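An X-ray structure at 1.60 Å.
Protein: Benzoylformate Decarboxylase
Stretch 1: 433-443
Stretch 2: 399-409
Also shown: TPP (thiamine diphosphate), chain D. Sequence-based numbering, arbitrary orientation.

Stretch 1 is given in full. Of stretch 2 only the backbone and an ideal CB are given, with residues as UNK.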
# COMPACT_ATOMS: atom_id res chain seq x y z
N GLN A 433 25.26 -20.55 -0.77
CA GLN A 433 25.37 -19.75 0.46
C GLN A 433 24.08 -19.09 0.94
O GLN A 433 23.92 -18.85 2.13
CB GLN A 433 26.42 -18.65 0.29
CG GLN A 433 27.75 -19.13 -0.27
CD GLN A 433 28.36 -20.22 0.59
OE1 GLN A 433 28.38 -20.11 1.82
NE2 GLN A 433 28.82 -21.30 -0.05
N TYR A 434 23.19 -18.75 0.02
CA TYR A 434 22.06 -17.89 0.42
C TYR A 434 21.18 -18.52 1.49
O TYR A 434 20.79 -17.85 2.44
CB TYR A 434 21.21 -17.48 -0.80
CG TYR A 434 21.93 -16.50 -1.71
CD1 TYR A 434 22.85 -16.96 -2.65
CD2 TYR A 434 21.69 -15.14 -1.63
CE1 TYR A 434 23.51 -16.07 -3.48
CE2 TYR A 434 22.35 -14.24 -2.46
CZ TYR A 434 23.26 -14.72 -3.38
OH TYR A 434 23.94 -13.87 -4.21
N SER A 435 20.90 -19.81 1.34
CA SER A 435 20.03 -20.52 2.27
C SER A 435 20.70 -21.81 2.73
O SER A 435 20.05 -22.84 2.86
CB SER A 435 18.68 -20.83 1.62
OG SER A 435 18.00 -19.63 1.31
N VAL A 436 22.00 -21.71 2.98
CA VAL A 436 22.81 -22.85 3.38
C VAL A 436 22.21 -23.59 4.59
O VAL A 436 22.35 -24.81 4.73
CB VAL A 436 24.28 -22.41 3.64
CG1 VAL A 436 24.39 -21.53 4.87
CG2 VAL A 436 25.19 -23.60 3.72
N GLN A 437 21.50 -22.85 5.45
CA GLN A 437 20.94 -23.43 6.67
C GLN A 437 19.92 -24.54 6.38
O GLN A 437 19.65 -25.39 7.24
CB GLN A 437 20.28 -22.37 7.56
CG GLN A 437 21.19 -21.19 7.89
CD GLN A 437 20.97 -20.03 6.96
OE1 GLN A 437 20.67 -20.22 5.78
NE2 GLN A 437 21.11 -18.80 7.47
N GLY A 438 19.35 -24.53 5.17
CA GLY A 438 18.38 -25.53 4.77
C GLY A 438 18.91 -26.96 4.92
O GLY A 438 18.13 -27.89 5.13
N ILE A 439 20.22 -27.13 4.78
CA ILE A 439 20.83 -28.45 4.92
C ILE A 439 20.44 -29.11 6.24
O ILE A 439 20.17 -30.32 6.30
CB ILE A 439 22.37 -28.36 4.83
CG1 ILE A 439 22.79 -27.81 3.46
CG2 ILE A 439 23.00 -29.73 5.07
CD1 ILE A 439 24.28 -27.53 3.36
N TYR A 440 20.39 -28.31 7.30
CA TYR A 440 20.04 -28.82 8.62
C TYR A 440 18.71 -29.56 8.61
O TYR A 440 18.56 -30.62 9.21
CB TYR A 440 19.98 -27.67 9.62
CG TYR A 440 19.74 -28.12 11.05
CD1 TYR A 440 20.71 -28.82 11.76
CD2 TYR A 440 18.54 -27.83 11.69
CE1 TYR A 440 20.49 -29.23 13.07
CE2 TYR A 440 18.31 -28.22 13.00
CZ TYR A 440 19.28 -28.93 13.68
OH TYR A 440 19.02 -29.31 14.98
N THR A 441 17.72 -28.99 7.93
CA THR A 441 16.40 -29.61 7.89
C THR A 441 16.46 -30.94 7.14
O THR A 441 15.85 -31.92 7.55
CB THR A 441 15.36 -28.68 7.24
OG1 THR A 441 15.28 -27.47 8.01
CG2 THR A 441 13.98 -29.34 7.23
N GLY A 442 17.21 -30.96 6.04
CA GLY A 442 17.44 -32.19 5.31
C GLY A 442 18.02 -33.27 6.22
O GLY A 442 17.55 -34.40 6.24
N VAL A 443 19.05 -32.93 6.97
CA VAL A 443 19.69 -33.89 7.86
C VAL A 443 18.74 -34.35 8.97
O VAL A 443 18.59 -35.56 9.21
CB VAL A 443 20.99 -33.32 8.45
CG1 VAL A 443 21.58 -34.28 9.45
CG2 VAL A 443 22.00 -33.06 7.32
N UNK A 399 15.43 -15.84 -8.02
CA UNK A 399 15.90 -15.49 -6.69
C UNK A 399 16.70 -16.58 -6.00
O UNK A 399 16.16 -17.59 -5.55
CB UNK A 399 14.70 -15.12 -5.81
N UNK A 400 18.01 -16.39 -5.93
CA UNK A 400 18.88 -17.38 -5.32
C UNK A 400 18.53 -17.61 -3.85
O UNK A 400 18.06 -16.70 -3.16
CB UNK A 400 20.34 -16.94 -5.45
N UNK A 401 18.74 -18.84 -3.39
CA UNK A 401 18.40 -19.22 -2.03
C UNK A 401 17.12 -20.05 -1.97
O UNK A 401 16.69 -20.46 -0.90
CB UNK A 401 18.25 -17.97 -1.16
N UNK A 402 16.51 -20.30 -3.12
CA UNK A 402 15.26 -21.05 -3.13
C UNK A 402 15.49 -22.56 -3.26
O UNK A 402 14.86 -23.35 -2.56
CB UNK A 402 14.37 -20.56 -4.27
N UNK A 403 16.39 -22.94 -4.16
CA UNK A 403 16.47 -24.35 -4.57
C UNK A 403 17.03 -25.30 -3.53
O UNK A 403 16.57 -26.44 -3.40
CB UNK A 403 17.33 -24.46 -5.83
N UNK A 404 18.02 -24.84 -2.77
CA UNK A 404 18.60 -25.69 -1.74
C UNK A 404 17.54 -26.16 -0.73
O UNK A 404 17.36 -27.36 -0.55
CB UNK A 404 19.72 -24.94 -1.02
N UNK A 405 16.83 -25.22 -0.09
CA UNK A 405 15.73 -25.67 0.77
C UNK A 405 14.55 -26.29 0.01
O UNK A 405 13.91 -27.22 0.52
CB UNK A 405 15.22 -24.49 1.60
N UNK A 406 14.26 -25.84 -1.20
CA UNK A 406 13.12 -26.43 -1.93
C UNK A 406 13.35 -27.92 -2.18
O UNK A 406 12.40 -28.72 -2.14
CB UNK A 406 12.90 -25.71 -3.26
N UNK A 407 14.61 -28.29 -2.41
CA UNK A 407 14.98 -29.69 -2.59
C UNK A 407 14.57 -30.53 -1.39
O UNK A 407 14.09 -31.66 -1.54
CB UNK A 407 16.49 -29.82 -2.83
N UNK A 408 14.78 -29.99 -0.19
CA UNK A 408 14.36 -30.67 1.03
C UNK A 408 12.85 -30.86 1.03
O UNK A 408 12.35 -31.92 1.41
CB UNK A 408 14.80 -29.88 2.27
N UNK A 409 12.11 -29.84 0.60
CA UNK A 409 10.67 -29.94 0.56
C UNK A 409 10.20 -30.98 -0.46
O UNK A 409 9.26 -31.73 -0.20
CB UNK A 409 10.06 -28.57 0.24
N1' TPP D . 20.82 -12.32 -4.84
C2' TPP D . 19.66 -13.07 -4.98
CM2 TPP D . 18.80 -13.36 -3.79
N3' TPP D . 19.27 -13.55 -6.22
C4' TPP D . 20.04 -13.28 -7.32
N4' TPP D . 19.65 -13.73 -8.52
C5' TPP D . 21.23 -12.56 -7.19
C6' TPP D . 21.61 -12.06 -5.95
C7' TPP D . 22.07 -12.27 -8.40
N3 TPP D . 22.80 -13.39 -8.99
C2 TPP D . 22.40 -14.08 -10.12
S1 TPP D . 23.41 -15.25 -10.57
C5 TPP D . 24.40 -14.92 -9.33
C4 TPP D . 23.98 -13.87 -8.53
CM4 TPP D . 24.71 -13.34 -7.31
C6 TPP D . 25.65 -15.75 -9.24
C7 TPP D . 25.43 -17.24 -9.03
O7 TPP D . 26.70 -17.75 -8.71
PA TPP D . 26.95 -19.33 -8.49
O1A TPP D . 25.81 -19.88 -7.68
O2A TPP D . 28.26 -19.56 -7.82
O3A TPP D . 26.79 -19.96 -9.96
PB TPP D . 27.80 -19.84 -11.21
O1B TPP D . 27.28 -18.72 -12.06
O2B TPP D . 27.71 -21.16 -11.94
O3B TPP D . 29.19 -19.53 -10.76

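Position 399 reads as out of reach: an ideal CB there meets nothing of stretch 1, so the contact sets no preference. It is G399, whose CA lies 3.9 Å from N3' of TPP.

At position 400 the ideal CB points toward stretch 1 and sits 3.8 Å from CD1 of Y434, over the face of that ring. The surface on offer is flat and apolar, and leucine, isoleucine or methionine would all suit it. The residue is L400. Its CB lies 3.9 Å from the Y434 ring centroid, close to the ring normal, a CH-pi contact, and its CD1 reaches 3.6 Å from CE1 of Y434. The backbone works too: L400 N donates a hydrogen bond of 3.1 Å to N3' of TPP, while OH of Y434 approaches CM4 of the same cofactor at 3.2 Å.

Position 401 has phi/psi of 103/0, where a CB would be jammed against the carbonyl O of the residue before. It would also lie 3.0 Å from OG of S435, a clash, and 3.0 Å from CB of Y434. Backbone and neighbour agree on glycine, and G401 it is. With no side chain in the way, its CA packs 3.5 Å from CB of Y434, and its O accepts a 2.7 Å hydrogen bond from OG of S435, the one hydrogen bond across the contact.

Positions 402 and 403 point away, so stretch 1 leaves them free; they are W402 and D403.

Position 404 points toward the turn from S435 to G438. Its ideal CB is 4.4 Å from O of S435, leaving room for a long apolar chain such as leucine or methionine. L404, with chi1 t, places CD2 3.9 Å from CA of G438 and 4.1 Å from CG1 of I439. A CB on G438 would clash with that methyl at 2.9 Å, so a bare backbone on one side accommodates a large side chain on the other.

At position 405 the CB points sideways, phi is -69°, and a small or compact residue would fit; proline is allowed early in a helix. P405 sets its CD 3.7 Å from CB of S435.

Positions 406 and 407 are out of reach, and alanines fill both, A406 and A407.

Position 408 points toward G438, T441 and G442, where two nearly parallel helices pass 8.8 Å apart. Valine, isoleucine or alanine would suit. V408 puts CG2 3.8 Å from CA of G442 and CG1 3.9 Å from CG2 of T441.

Position 409 points sideways and touches nothing here; it is G409.

Stretch 2 399-409: GLGWDLPAAVG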
# COMPACT_ATOMS: atom_id res chain seq x y z
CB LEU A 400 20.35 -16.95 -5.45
CG LEU A 400 20.84 -16.75 -6.88
CD1 LEU A 400 22.33 -16.36 -6.87
CD2 LEU A 400 20.62 -18.02 -7.69
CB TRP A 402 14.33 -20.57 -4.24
CG TRP A 402 12.99 -21.25 -4.22
CD1 TRP A 402 11.92 -20.92 -3.43
CD2 TRP A 402 12.59 -22.37 -5.00
NE1 TRP A 402 10.87 -21.77 -3.68
CE2 TRP A 402 11.26 -22.67 -4.64
CE3 TRP A 402 13.22 -23.16 -5.97
CZ2 TRP A 402 10.54 -23.73 -5.22
CZ3 TRP A 402 12.50 -24.21 -6.55
CH2 TRP A 402 11.18 -24.48 -6.17
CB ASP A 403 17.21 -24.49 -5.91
CG ASP A 403 16.38 -23.99 -7.08
OD1 ASP A 403 15.64 -24.82 -7.65
OD2 ASP A 403 16.44 -22.78 -7.41
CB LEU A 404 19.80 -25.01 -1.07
CG LEU A 404 20.59 -25.89 -0.09
CD1 LEU A 404 21.97 -25.30 0.12
CD2 LEU A 404 19.85 -26.03 1.24
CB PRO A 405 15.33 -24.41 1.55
CG PRO A 405 15.87 -23.26 0.74
CD PRO A 405 17.10 -23.77 0.05
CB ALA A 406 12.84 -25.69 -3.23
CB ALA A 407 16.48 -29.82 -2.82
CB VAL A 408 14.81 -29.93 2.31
CG1 VAL A 408 14.20 -30.58 3.55
CG2 VAL A 408 16.34 -29.92 2.42
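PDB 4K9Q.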